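HTH-type transcriptional regulator KdgR (PDB 1YSP) represses transcription of genes for the uptake and breakdown of 2-keto-3-deoxygluconate, the piece described here being its C-terminal, IclR-type domain. Local coordinates at residues I11-L16 and E22-G27; Y111-E116 and G121-A126; R71-V76 and V102-R107; V127-F130 and V136-G139; V83-S88 and T94-L99. All coordinates share one frame; numbering follows the deposited sequence.

Interaction 1 (I11-L16 and E22-G27); sequences IQMREL and ETIHLG
Leu16, which packs on Ile24, gives its carbonyl O to the hydroxyl of Thr20, and the same OG1 is also bonded to Glu22 N; this twice-held oxygen ties helix 4-20 to the turn that leads into strand 24-30. Between 11-16 and 22-27 themselves there is no hydrogen bond. What joins them is apolar packing of the first helix of the IclR C-terminal domain on its antiparallel sheet, with the short axes 8.8 Å apart and 152° between their directions. Met13 reaches furthest. Its chain runs out straight to the sulfur and then bends (chi3 72°), which lays CE on the strand backbone, 3.5 Å from Ile24 O and 3.7 Å from Leu26 N. The sulfur meets Leu26 from across, SD lying 3.9 Å from Leu26 CB. Met13 and Ile24 instead slide past one another in opposite directions, with Met13 CG 3.6 Å from Ile24 CG2. The other branch of Ile24 crosses Leu16 at about a right angle, CD1 being 3.8 Å from Leu16 CB. Ile24 chi1, at -34°, departs from a staggered value, which suggests mild strain. Met160 and Ala164 of helix 151-172 also pack on Leu16. Since Ile24, His25 and Leu26 find backbone partners on neighbouring strands, the helix need supply only shape and dispersion: a cohesive interface without directional bonds.

Interaction 2 (Y111-E116 and G121-A126); sequences YGEDNE and GLRCIA
Gly112 and Ala126 bond each other twice, Gly112 N to Ala126 O at 2.9 Å and Ala126 N to Gly112 O at 2.8 Å. Asp114 and Cys124 repeat the pattern, so both backbone polar atoms of each of these residues are satisfied across the strands. Further on the pairing frays: Glu116 N makes a weak bond to Leu122 O, whereas Glu116 OE2 takes Gly121 N on its anti lone pair at 2.7 Å. This is an antiparallel beta hairpin, formed by strands 112-115 and 123-130, with the former at one edge of the sheet within the chain. A water bridges the two arms of the hairpin, 2.7 Å from Asp114 OD2 and 3.0 Å from Leu122 O, while Asp114 OD1 accepts from Glu117 N. On the face bearing Glu113, Asn115, Arg123 and Ile125, the arginine chain bends at chi3 (-76°) and sets NH1 2.6 Å from Glu113 OE2, a salt bridge whose hydrogen bond is weak, being well bent. Asn115 OD1 lies over one face of the guanidinium, 3.0 Å above its plane, with no N-H directed at it. A leucine in place of Arg123 would probably leave the Glu113 carboxylate without its counter-charge and Asn115 without the flat group beneath its amide. Phe144 and Phe149 also touch the arginine.

Interaction 3 (R71-V76 and V102-R107); sequences RDRDEV and VLDQVR
The Arg73 guanidinium has Leu103 CD1 over one face, 4.3 Å above the plane and offset toward the rim, and Asp104 OD1 at its edge. This is helix-to-helix packing: the first turn of helix 73-80 lies against the middle of helix 96-109 in the IclR-type C-terminal domain. At the edge, Arg73 NH1 stands 3.0 Å from Asp104 OD1 in a salt bridge, with the guanidinium and carboxylate planes only 12° apart. The arginine chain reaches that place by bending at both chi2 (105°) and chi3 (-49°), which folds it back across Leu103 and leaves NH1 3.9 Å from Leu103 CB. Its other terminal nitrogen, NH2, makes a weak hydrogen bond to Ala69 O, so two separate polar partners help to fix the rotation of the group. Beside this partly exposed salt bridge the contact turns apolar. Leu103 is buried, with Lys65 and Leu68 of helix 62-69 also against it, and Leu100 touches both Arg73 and Val76. The start of helix 73-80 is capped by Asp72, whose OD2 accepts weakly from Glu75 N at 3.4 Å. In the buried part, Val76 and Leu103 slide past each other in opposite directions, Val76 CG1 coming to 4.2 Å from Leu103 CD1.

Interaction 4 (V127-F130 and V136-G139); sequences VPVF and VIAG
Val129 O receives two backbone donors from the facing strand: Ile137 N at 2.8 Å, nearly along the C=O axis (C=O...N angle 166°), and, more weakly, Ala138 N at 3.5 Å. In return Val129 N bonds to Ala138 O at 2.9 Å. One residue thus faces two, and the register slips by one between Val129 and Phe130. The extra residue is Ile137, whose psi of -17° turns its peptide so that successive N-H groups converge on one oxygen. Its side chain takes the crowded position between backbone N and carbonyl carbon (chi1 54°), which brings CG1 close to the doubly held acceptor, 3.4 Å from Val129 O. Around this polar centre the packing is apolar. Val136 CG2 touches two residues of the other strand, 3.6 Å from Pro128 CB and 3.4 Å from Phe130 CE1, the last a close approach oblique to the ring. Pro128 pairs with Gly139 in a non-hydrogen-bonded pair, where its lack of an N-H costs nothing toward this neighbour. Where Val129 and Ala138 share a face, their CB atoms are 4.2 Å apart. Farther out, Trp70 packs on Pro128 and Val136, the Tyr174 ring meets that of Phe130, and Ser169 OG bonds to Phe130 N, linking the strand to helix 151-172. Neighbouring inner strands of the sheet, 123-130 and 136-142, are joined here as an antiparallel hairpin interrupted by a classic beta bulge.

Interaction 5 (V83-S88 and T94-L99); sequences VEYKRS and TSTEAL
Tyr85 and Thr96 share the one hydrogen bond of this contact, Tyr85 OH lying 2.7 Å from Thr96 OG1, and around it the packing is tight. The phenol ring is sandwiched: Ser95 CA sits 3.8 Å above the centre of one face, and Val83 CG1, from the ring's own segment, 4.2 Å over the centre of the other. At its root, Tyr85 CB comes within 3.2 Å of Thr94 O. With CG anti to the carbonyl carbon (chi1 -69°), the ring reaches across the start of helix 96-109, where Ser95 is the N-cap, its OG accepting from Ala98 N at 3.0 Å. Leu80 and Tyr59 also pack on the tyrosine. An alanine at Tyr85 would be likely to open a gap between Val83 and Ser95 and to leave Thr96 OG1 without its hydroxyl mate. The other side is looser and more exposed. Thr94 CG2 rests 3.7 Å from Lys86 O and also touches Arg87, while the lysine side chain sets out away from segment 94-99. Arg87 has more than one conformation, so the precise course of its chain past Thr94 is doubtful. One aromatic ring with a single hydroxyl pair therefore does most of the joining of loop 83-88 to the helix start: the ring gives area, and the hydroxyl gives direction.

In the fold
Interactions 1 and 4 are buried and meet in the sheet, where Gly27 N lies 3.0 Å from Gly139 O, a probable hydrogen bond. Interactions 2 and 4 share strand 123-130, one near the sheet's edge and partly buried, the other further in; accordingly interaction 2 adds a salt bridge and a water to its backbone ladder, whereas interaction 4 surrounds its bonds with apolar side chains. Interaction 1 relies on packing alone. Interactions 3 and 5 both use helix 96-109, the second nested within the chain loop closed by the first. Interaction 3 pairs a salt bridge with a small apolar contact; interaction 5, outermost, depends on one aromatic side chain at the surface.

Interaction 1 (I11-L16 and E22-G27)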
# COMPACT_ATOMS: atom_id res chain seq x y z
N ILE A 11 -10.49 -10.09 8.87
CA ILE A 11 -11.10 -11.22 8.18
C ILE A 11 -10.57 -11.43 6.76
O ILE A 11 -10.25 -12.55 6.35
CB ILE A 11 -12.70 -11.06 8.16
CG1 ILE A 11 -13.22 -11.17 9.60
CG2 ILE A 11 -13.37 -12.05 7.23
CD1 ILE A 11 -14.51 -10.36 9.86
N GLN A 12 -10.49 -10.34 6.01
CA GLN A 12 -10.06 -10.43 4.62
C GLN A 12 -8.56 -10.68 4.51
O GLN A 12 -8.09 -11.36 3.56
CB GLN A 12 -10.49 -9.17 3.85
CG GLN A 12 -11.99 -8.95 3.82
CD GLN A 12 -12.73 -10.09 3.17
OE1 GLN A 12 -12.25 -10.69 2.19
NE2 GLN A 12 -13.91 -10.42 3.72
N MET A 13 -7.82 -10.18 5.48
CA MET A 13 -6.34 -10.41 5.53
C MET A 13 -6.03 -11.87 5.88
O MET A 13 -5.12 -12.49 5.31
CB MET A 13 -5.70 -9.47 6.53
CG MET A 13 -5.71 -7.96 6.05
SD MET A 13 -5.28 -6.82 7.38
CE MET A 13 -3.53 -7.13 7.62
N ARG A 14 -6.78 -12.42 6.83
CA ARG A 14 -6.63 -13.85 7.13
C ARG A 14 -6.95 -14.71 5.91
O ARG A 14 -6.21 -15.67 5.61
CB ARG A 14 -7.40 -14.26 8.40
CG ARG A 14 -6.82 -13.64 9.69
CD ARG A 14 -7.84 -13.65 10.89
NE ARG A 14 -7.17 -13.16 12.08
CZ ARG A 14 -6.49 -13.90 12.95
NH1 ARG A 14 -6.43 -15.21 12.82
NH2 ARG A 14 -5.88 -13.32 13.95
N GLU A 15 -7.98 -14.32 5.15
CA GLU A 15 -8.29 -14.94 3.86
C GLU A 15 -7.15 -14.87 2.78
O GLU A 15 -6.81 -15.86 2.11
CB GLU A 15 -9.63 -14.43 3.34
CG GLU A 15 -10.09 -15.03 2.01
CD GLU A 15 -10.69 -16.45 2.11
OE1 GLU A 15 -10.47 -17.20 3.09
OE2 GLU A 15 -11.40 -16.80 1.16
N LEU A 16 -6.55 -13.69 2.62
CA LEU A 16 -5.39 -13.57 1.73
C LEU A 16 -4.22 -14.43 2.21
O LEU A 16 -3.52 -15.02 1.40
CB LEU A 16 -4.94 -12.10 1.66
CG LEU A 16 -5.84 -11.17 0.85
CD1 LEU A 16 -5.54 -9.68 1.26
CD2 LEU A 16 -5.69 -11.43 -0.69
N GLU A 22 1.38 -15.37 2.07
CA GLU A 22 2.26 -14.20 2.08
C GLU A 22 1.99 -13.36 3.34
O GLU A 22 0.97 -13.61 4.03
CB GLU A 22 1.99 -13.35 0.83
CG GLU A 22 2.27 -14.02 -0.56
CD GLU A 22 3.76 -14.20 -0.90
OE1 GLU A 22 4.61 -13.87 -0.06
OE2 GLU A 22 4.07 -14.70 -2.01
N THR A 23 2.88 -12.39 3.62
CA THR A 23 2.71 -11.43 4.70
C THR A 23 1.70 -10.39 4.19
O THR A 23 1.89 -9.81 3.11
CB THR A 23 4.03 -10.67 5.10
OG1 THR A 23 5.10 -11.58 5.35
CG2 THR A 23 3.84 -9.82 6.37
N ILE A 24 0.68 -10.12 5.00
CA ILE A 24 -0.37 -9.12 4.65
C ILE A 24 -0.36 -7.97 5.68
O ILE A 24 -0.32 -8.21 6.88
CB ILE A 24 -1.79 -9.77 4.69
CG1 ILE A 24 -1.76 -11.24 4.23
CG2 ILE A 24 -2.85 -8.88 4.01
CD1 ILE A 24 -1.39 -11.48 2.79
N HIS A 25 -0.34 -6.72 5.18
CA HIS A 25 -0.37 -5.50 5.99
C HIS A 25 -1.58 -4.60 5.69
O HIS A 25 -2.10 -4.55 4.56
CB HIS A 25 0.90 -4.64 5.71
CG HIS A 25 2.14 -5.18 6.34
ND1 HIS A 25 3.06 -5.93 5.65
CD2 HIS A 25 2.59 -5.10 7.62
CE1 HIS A 25 4.06 -6.26 6.46
NE2 HIS A 25 3.79 -5.78 7.66
N LEU A 26 -1.99 -3.86 6.72
CA LEU A 26 -2.96 -2.76 6.54
C LEU A 26 -2.26 -1.52 7.12
O LEU A 26 -1.79 -1.54 8.25
CB LEU A 26 -4.27 -3.04 7.28
CG LEU A 26 -5.34 -1.98 7.04
CD1 LEU A 26 -5.95 -2.05 5.66
CD2 LEU A 26 -6.45 -2.15 8.14
N GLY A 27 -2.17 -0.46 6.32
CA GLY A 27 -1.42 0.74 6.71
C GLY A 27 -2.28 1.99 6.61
O GLY A 27 -3.17 2.04 5.83

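Interaction 2 (Y111-E116 and G121-A126)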
# COMPACT_ATOMS: atom_id res chain seq x y z
N TYR A 111 -3.15 -0.08 -8.38
CA TYR A 111 -2.34 -0.63 -7.31
C TYR A 111 -0.99 0.08 -7.29
O TYR A 111 -0.57 0.67 -8.30
CB TYR A 111 -2.08 -2.16 -7.46
CG TYR A 111 -1.27 -2.53 -8.69
CD1 TYR A 111 0.15 -2.64 -8.64
CD2 TYR A 111 -1.91 -2.82 -9.86
CE1 TYR A 111 0.87 -3.02 -9.83
CE2 TYR A 111 -1.23 -3.20 -11.01
CZ TYR A 111 0.14 -3.31 -10.98
OH TYR A 111 0.74 -3.67 -12.16
N GLY A 112 -0.32 -0.00 -6.14
CA GLY A 112 1.00 0.63 -5.95
C GLY A 112 1.96 -0.47 -5.60
O GLY A 112 1.56 -1.56 -5.16
N GLU A 113 3.25 -0.21 -5.81
CA GLU A 113 4.23 -1.24 -5.50
C GLU A 113 5.42 -0.65 -4.79
O GLU A 113 5.67 0.58 -4.88
CB GLU A 113 4.76 -1.90 -6.78
CG GLU A 113 3.89 -2.88 -7.50
CD GLU A 113 4.65 -3.47 -8.73
OE1 GLU A 113 4.50 -2.96 -9.88
OE2 GLU A 113 5.40 -4.45 -8.53
N ASP A 114 6.15 -1.52 -4.10
CA ASP A 114 7.46 -1.23 -3.58
C ASP A 114 8.31 -2.34 -4.18
O ASP A 114 8.24 -3.47 -3.73
CB ASP A 114 7.47 -1.34 -2.05
CG ASP A 114 8.90 -1.51 -1.46
OD1 ASP A 114 9.93 -1.27 -2.15
OD2 ASP A 114 9.01 -1.88 -0.30
N ASN A 115 9.05 -2.02 -5.23
CA ASN A 115 9.91 -2.97 -5.91
C ASN A 115 11.37 -2.77 -5.46
O ASN A 115 12.14 -2.03 -6.09
CB ASN A 115 9.72 -2.85 -7.41
CG ASN A 115 10.52 -3.88 -8.20
OD1 ASN A 115 11.06 -4.82 -7.61
ND2 ASN A 115 10.63 -3.68 -9.51
N GLU A 116 11.70 -3.39 -4.34
CA GLU A 116 13.01 -3.21 -3.67
C GLU A 116 13.42 -1.74 -3.53
O GLU A 116 14.59 -1.35 -3.80
CB GLU A 116 14.10 -4.01 -4.42
CG GLU A 116 13.79 -5.49 -4.53
CD GLU A 116 14.92 -6.24 -5.32
OE1 GLU A 116 14.89 -6.24 -6.57
OE2 GLU A 116 15.78 -6.80 -4.64
N GLY A 121 15.71 -7.20 -2.01
CA GLY A 121 15.10 -8.50 -1.80
C GLY A 121 13.69 -8.46 -1.24
O GLY A 121 13.09 -9.53 -1.02
N LEU A 122 13.15 -7.26 -1.01
CA LEU A 122 11.76 -7.14 -0.52
C LEU A 122 10.84 -6.45 -1.56
O LEU A 122 11.15 -5.36 -2.05
CB LEU A 122 11.72 -6.39 0.84
CG LEU A 122 10.38 -5.93 1.44
CD1 LEU A 122 9.71 -7.11 2.15
CD2 LEU A 122 10.54 -4.75 2.43
N ARG A 123 9.72 -7.09 -1.90
CA ARG A 123 8.77 -6.46 -2.80
C ARG A 123 7.38 -6.51 -2.18
O ARG A 123 7.04 -7.48 -1.50
CB ARG A 123 8.77 -7.09 -4.18
CG ARG A 123 7.97 -6.24 -5.14
CD ARG A 123 7.53 -6.90 -6.42
NE ARG A 123 8.56 -7.07 -7.42
CZ ARG A 123 8.44 -6.72 -8.70
NH1 ARG A 123 7.35 -6.11 -9.16
NH2 ARG A 123 9.43 -6.99 -9.53
N CYS A 124 6.60 -5.45 -2.39
CA CYS A 124 5.23 -5.36 -1.85
C CYS A 124 4.31 -4.82 -2.93
O CYS A 124 4.75 -4.08 -3.85
CB CYS A 124 5.20 -4.46 -0.59
SG CYS A 124 6.02 -5.24 0.84
N ILE A 125 3.04 -5.24 -2.88
CA ILE A 125 2.04 -4.76 -3.81
C ILE A 125 0.85 -4.31 -2.93
O ILE A 125 0.55 -5.00 -1.94
CB ILE A 125 1.51 -5.84 -4.79
CG1 ILE A 125 2.65 -6.55 -5.57
CG2 ILE A 125 0.38 -5.24 -5.69
CD1 ILE A 125 2.19 -7.88 -6.19
N ALA A 126 0.21 -3.17 -3.26
CA ALA A 126 -0.90 -2.70 -2.38
C ALA A 126 -2.01 -2.10 -3.17
O ALA A 126 -1.78 -1.64 -4.30
CB ALA A 126 -0.39 -1.69 -1.36
O HOH W 1 11.53 -2.92 -0.43

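Interaction 3 (R71-V76 and V102-R107)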
# COMPACT_ATOMS: atom_id res chain seq x y z
N ARG A 71 -5.33 11.29 -4.09
CA ARG A 71 -5.54 12.53 -3.34
C ARG A 71 -5.40 13.74 -4.21
O ARG A 71 -4.77 13.67 -5.28
CB ARG A 71 -4.55 12.67 -2.19
CG ARG A 71 -4.94 11.97 -0.96
CD ARG A 71 -4.16 12.57 0.16
NE ARG A 71 -3.86 11.59 1.18
CZ ARG A 71 -4.62 11.34 2.24
NH1 ARG A 71 -4.24 10.40 3.09
NH2 ARG A 71 -5.75 12.02 2.46
N ASP A 72 -6.02 14.85 -3.76
CA ASP A 72 -5.84 16.15 -4.41
C ASP A 72 -4.33 16.38 -4.44
O ASP A 72 -3.66 16.24 -3.41
CB ASP A 72 -6.59 17.26 -3.64
CG ASP A 72 -6.25 18.69 -4.13
OD1 ASP A 72 -6.29 18.97 -5.37
OD2 ASP A 72 -5.95 19.56 -3.27
N ARG A 73 -3.81 16.68 -5.62
CA ARG A 73 -2.37 16.82 -5.83
C ARG A 73 -1.76 18.02 -5.07
O ARG A 73 -0.53 18.15 -4.97
CB ARG A 73 -2.05 16.91 -7.32
CG ARG A 73 -0.60 16.53 -7.66
CD ARG A 73 -0.47 15.13 -8.31
NE ARG A 73 -1.20 14.09 -7.59
CZ ARG A 73 -1.28 12.81 -7.96
NH1 ARG A 73 -0.66 12.37 -9.06
NH2 ARG A 73 -1.99 11.95 -7.22
N ASP A 74 -2.63 18.89 -4.55
CA ASP A 74 -2.18 20.00 -3.71
C ASP A 74 -2.07 19.59 -2.26
O ASP A 74 -1.10 19.96 -1.60
CB ASP A 74 -3.04 21.26 -3.91
CG ASP A 74 -2.33 22.31 -4.76
OD1 ASP A 74 -1.70 23.23 -4.18
OD2 ASP A 74 -2.34 22.20 -6.00
N GLU A 75 -3.03 18.81 -1.78
CA GLU A 75 -2.89 18.06 -0.54
C GLU A 75 -1.62 17.17 -0.53
O GLU A 75 -0.91 17.15 0.46
CB GLU A 75 -4.12 17.18 -0.32
CG GLU A 75 -5.16 17.74 0.64
CD GLU A 75 -5.78 16.63 1.45
OE1 GLU A 75 -7.03 16.61 1.63
OE2 GLU A 75 -5.00 15.76 1.88
N VAL A 76 -1.35 16.47 -1.64
CA VAL A 76 -0.13 15.64 -1.79
C VAL A 76 1.12 16.48 -1.60
O VAL A 76 1.93 16.19 -0.73
CB VAL A 76 -0.08 14.86 -3.16
CG1 VAL A 76 1.33 14.27 -3.41
CG2 VAL A 76 -1.15 13.75 -3.23
N VAL A 102 4.98 8.73 -10.65
CA VAL A 102 4.72 7.36 -10.18
C VAL A 102 3.27 7.24 -9.64
O VAL A 102 2.53 6.27 -9.92
CB VAL A 102 5.79 6.94 -9.14
CG1 VAL A 102 5.38 5.68 -8.38
CG2 VAL A 102 7.17 6.78 -9.84
N LEU A 103 2.85 8.25 -8.89
CA LEU A 103 1.48 8.27 -8.37
C LEU A 103 0.42 8.27 -9.49
O LEU A 103 -0.67 7.69 -9.32
CB LEU A 103 1.31 9.45 -7.43
CG LEU A 103 2.19 9.45 -6.17
CD1 LEU A 103 1.69 10.61 -5.34
CD2 LEU A 103 2.13 8.16 -5.37
N ASP A 104 0.74 8.92 -10.61
CA ASP A 104 -0.12 8.89 -11.80
C ASP A 104 -0.32 7.44 -12.26
O ASP A 104 -1.46 7.01 -12.53
CB ASP A 104 0.47 9.68 -12.99
CG ASP A 104 0.44 11.18 -12.80
OD1 ASP A 104 -0.29 11.71 -11.96
OD2 ASP A 104 1.23 11.84 -13.53
N GLN A 105 0.78 6.70 -12.37
CA GLN A 105 0.71 5.30 -12.80
C GLN A 105 -0.06 4.45 -11.77
O GLN A 105 -0.86 3.57 -12.16
CB GLN A 105 2.10 4.73 -13.03
CG GLN A 105 2.15 3.27 -13.37
CD GLN A 105 1.62 3.01 -14.76
OE1 GLN A 105 1.57 3.93 -15.59
NE2 GLN A 105 1.20 1.77 -15.03
N VAL A 106 0.18 4.70 -10.49
CA VAL A 106 -0.54 3.96 -9.44
C VAL A 106 -2.08 4.14 -9.62
O VAL A 106 -2.82 3.15 -9.65
CB VAL A 106 -0.06 4.40 -8.00
CG1 VAL A 106 -0.96 3.81 -6.88
CG2 VAL A 106 1.40 3.96 -7.76
N ARG A 107 -2.52 5.38 -9.72
CA ARG A 107 -3.95 5.66 -9.94
C ARG A 107 -4.47 4.96 -11.21
O ARG A 107 -5.52 4.26 -11.18
CB ARG A 107 -4.24 7.18 -9.90
CG ARG A 107 -5.69 7.54 -9.51
CD ARG A 107 -5.98 9.06 -9.60
NE ARG A 107 -7.42 9.26 -9.86
CZ ARG A 107 -8.27 9.93 -9.08
NH1 ARG A 107 -7.87 10.53 -7.96
NH2 ARG A 107 -9.55 10.01 -9.44

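Interaction 4 (V127-F130 and V136-G139)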
# COMPACT_ATOMS: atom_id res chain seq x y z
N VAL A 127 -3.22 -2.08 -2.56
CA VAL A 127 -4.39 -1.53 -3.17
C VAL A 127 -5.10 -0.61 -2.18
O VAL A 127 -4.94 -0.77 -0.99
CB VAL A 127 -5.43 -2.62 -3.68
CG1 VAL A 127 -4.81 -3.47 -4.87
CG2 VAL A 127 -5.95 -3.46 -2.52
N PRO A 128 -5.84 0.38 -2.71
CA PRO A 128 -6.55 1.32 -1.83
C PRO A 128 -7.79 0.73 -1.13
O PRO A 128 -8.54 -0.04 -1.76
CB PRO A 128 -6.96 2.43 -2.80
CG PRO A 128 -7.15 1.70 -4.14
CD PRO A 128 -5.99 0.72 -4.15
N VAL A 129 -8.05 1.15 0.11
CA VAL A 129 -9.28 0.80 0.82
C VAL A 129 -9.96 2.14 1.01
O VAL A 129 -9.36 3.07 1.50
CB VAL A 129 -8.98 0.11 2.17
CG1 VAL A 129 -10.24 0.04 3.09
CG2 VAL A 129 -8.42 -1.29 1.93
N PHE A 130 -11.22 2.23 0.60
CA PHE A 130 -11.94 3.50 0.52
C PHE A 130 -12.93 3.63 1.67
O PHE A 130 -13.46 2.62 2.18
CB PHE A 130 -12.68 3.61 -0.80
CG PHE A 130 -11.80 3.63 -2.01
CD1 PHE A 130 -11.18 4.82 -2.42
CD2 PHE A 130 -11.60 2.47 -2.75
CE1 PHE A 130 -10.38 4.83 -3.56
CE2 PHE A 130 -10.80 2.46 -3.88
CZ PHE A 130 -10.17 3.63 -4.28
N VAL A 136 -9.33 7.31 -0.01
CA VAL A 136 -8.49 6.21 0.45
C VAL A 136 -8.11 6.37 1.93
O VAL A 136 -7.33 7.26 2.29
CB VAL A 136 -7.20 6.04 -0.43
CG1 VAL A 136 -6.40 4.87 0.07
CG2 VAL A 136 -7.55 5.87 -1.92
N ILE A 137 -8.61 5.49 2.80
CA ILE A 137 -8.35 5.58 4.26
C ILE A 137 -7.27 4.61 4.74
O ILE A 137 -6.70 4.75 5.84
CB ILE A 137 -9.69 5.42 5.05
CG1 ILE A 137 -10.40 4.12 4.61
CG2 ILE A 137 -10.57 6.59 4.71
CD1 ILE A 137 -11.42 3.50 5.59
N ALA A 138 -6.95 3.61 3.92
CA ALA A 138 -5.89 2.67 4.26
C ALA A 138 -5.37 2.07 2.96
O ALA A 138 -6.02 2.15 1.95
CB ALA A 138 -6.40 1.55 5.21
N GLY A 139 -4.21 1.43 3.04
CA GLY A 139 -3.76 0.59 1.95
C GLY A 139 -3.68 -0.82 2.50
O GLY A 139 -3.29 -1.03 3.64

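Interaction 5 (V83-S88 and T94-L99)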
# COMPACT_ATOMS: atom_id res chain seq x y z
N VAL A 83 8.87 16.15 4.24
CA VAL A 83 9.63 14.92 4.07
C VAL A 83 11.07 15.19 3.67
O VAL A 83 11.32 15.97 2.74
CB VAL A 83 8.94 13.99 3.02
CG1 VAL A 83 9.75 12.71 2.83
CG2 VAL A 83 7.50 13.63 3.49
N GLU A 84 12.01 14.55 4.36
CA GLU A 84 13.41 14.47 3.94
C GLU A 84 13.62 13.14 3.20
O GLU A 84 13.61 12.03 3.78
CB GLU A 84 14.39 14.59 5.13
CG GLU A 84 15.91 14.41 4.73
CD GLU A 84 16.87 14.83 5.84
OE1 GLU A 84 18.05 15.28 5.56
OE2 GLU A 84 16.43 14.72 7.01
N TYR A 85 13.77 13.21 1.89
CA TYR A 85 13.92 11.96 1.13
C TYR A 85 15.28 11.30 1.43
O TYR A 85 16.28 11.97 1.53
CB TYR A 85 13.75 12.24 -0.39
CG TYR A 85 12.33 12.60 -0.77
CD1 TYR A 85 11.45 11.60 -1.16
CD2 TYR A 85 11.89 13.93 -0.79
CE1 TYR A 85 10.18 11.88 -1.56
CE2 TYR A 85 10.59 14.24 -1.16
CZ TYR A 85 9.72 13.19 -1.54
OH TYR A 85 8.45 13.39 -1.97
N LYS A 86 15.27 9.99 1.58
CA LYS A 86 16.49 9.21 1.80
C LYS A 86 16.58 8.06 0.78
O LYS A 86 15.61 7.34 0.54
CB LYS A 86 16.49 8.69 3.26
CG LYS A 86 16.45 9.86 4.22
CD LYS A 86 16.70 9.44 5.65
CE LYS A 86 16.59 10.67 6.51
NZ LYS A 86 17.12 10.43 7.90
N ARG A 87 17.76 7.89 0.17
CA ARG A 87 17.97 6.85 -0.80
C ARG A 87 18.33 5.55 -0.06
O ARG A 87 19.47 5.39 0.41
CB ARG A 87 19.11 7.23 -1.76
CG ARG A 87 19.24 6.29 -2.96
CD ARG A 87 18.53 6.87 -4.17
NE ARG A 87 18.81 6.08 -5.37
CZ ARG A 87 19.63 6.47 -6.34
NH1 ARG A 87 20.22 7.66 -6.28
NH2 ARG A 87 19.82 5.69 -7.39
N SER A 88 17.35 4.65 0.06
CA SER A 88 17.61 3.35 0.74
C SER A 88 18.29 2.38 -0.17
O SER A 88 19.20 1.65 0.23
CB SER A 88 16.31 2.74 1.28
OG SER A 88 15.89 3.50 2.38
N THR A 94 13.30 9.48 -4.84
CA THR A 94 13.80 10.38 -3.79
C THR A 94 13.58 11.87 -4.04
O THR A 94 14.34 12.72 -3.50
CB THR A 94 15.32 10.11 -3.50
OG1 THR A 94 16.05 10.19 -4.74
CG2 THR A 94 15.49 8.69 -2.93
N SER A 95 12.51 12.22 -4.78
CA SER A 95 11.99 13.59 -4.76
C SER A 95 10.50 13.59 -5.01
O SER A 95 9.97 12.66 -5.63
CB SER A 95 12.65 14.47 -5.84
OG SER A 95 12.45 13.98 -7.17
N THR A 96 9.84 14.69 -4.62
CA THR A 96 8.41 14.84 -4.96
C THR A 96 8.21 14.87 -6.45
O THR A 96 7.26 14.27 -6.97
CB THR A 96 7.84 16.09 -4.29
OG1 THR A 96 8.05 15.95 -2.88
CG2 THR A 96 6.34 16.29 -4.60
N GLU A 97 9.15 15.52 -7.15
CA GLU A 97 9.06 15.66 -8.60
C GLU A 97 9.13 14.31 -9.30
O GLU A 97 8.36 14.07 -10.24
CB GLU A 97 10.18 16.58 -9.09
CG GLU A 97 10.03 18.07 -8.68
CD GLU A 97 10.48 18.40 -7.23
OE1 GLU A 97 11.08 17.54 -6.52
OE2 GLU A 97 10.20 19.53 -6.80
N ALA A 98 10.02 13.42 -8.84
CA ALA A 98 10.05 12.02 -9.31
C ALA A 98 8.83 11.16 -8.88
O ALA A 98 8.41 10.21 -9.59
CB ALA A 98 11.36 11.33 -8.94
N LEU A 99 8.24 11.48 -7.72
CA LEU A 99 7.14 10.63 -7.20
C LEU A 99 5.80 10.87 -7.87
O LEU A 99 4.99 9.92 -8.01
CB LEU A 99 6.98 10.84 -5.66
CG LEU A 99 5.98 9.98 -4.88
CD1 LEU A 99 6.37 8.50 -4.92
CD2 LEU A 99 5.91 10.51 -3.39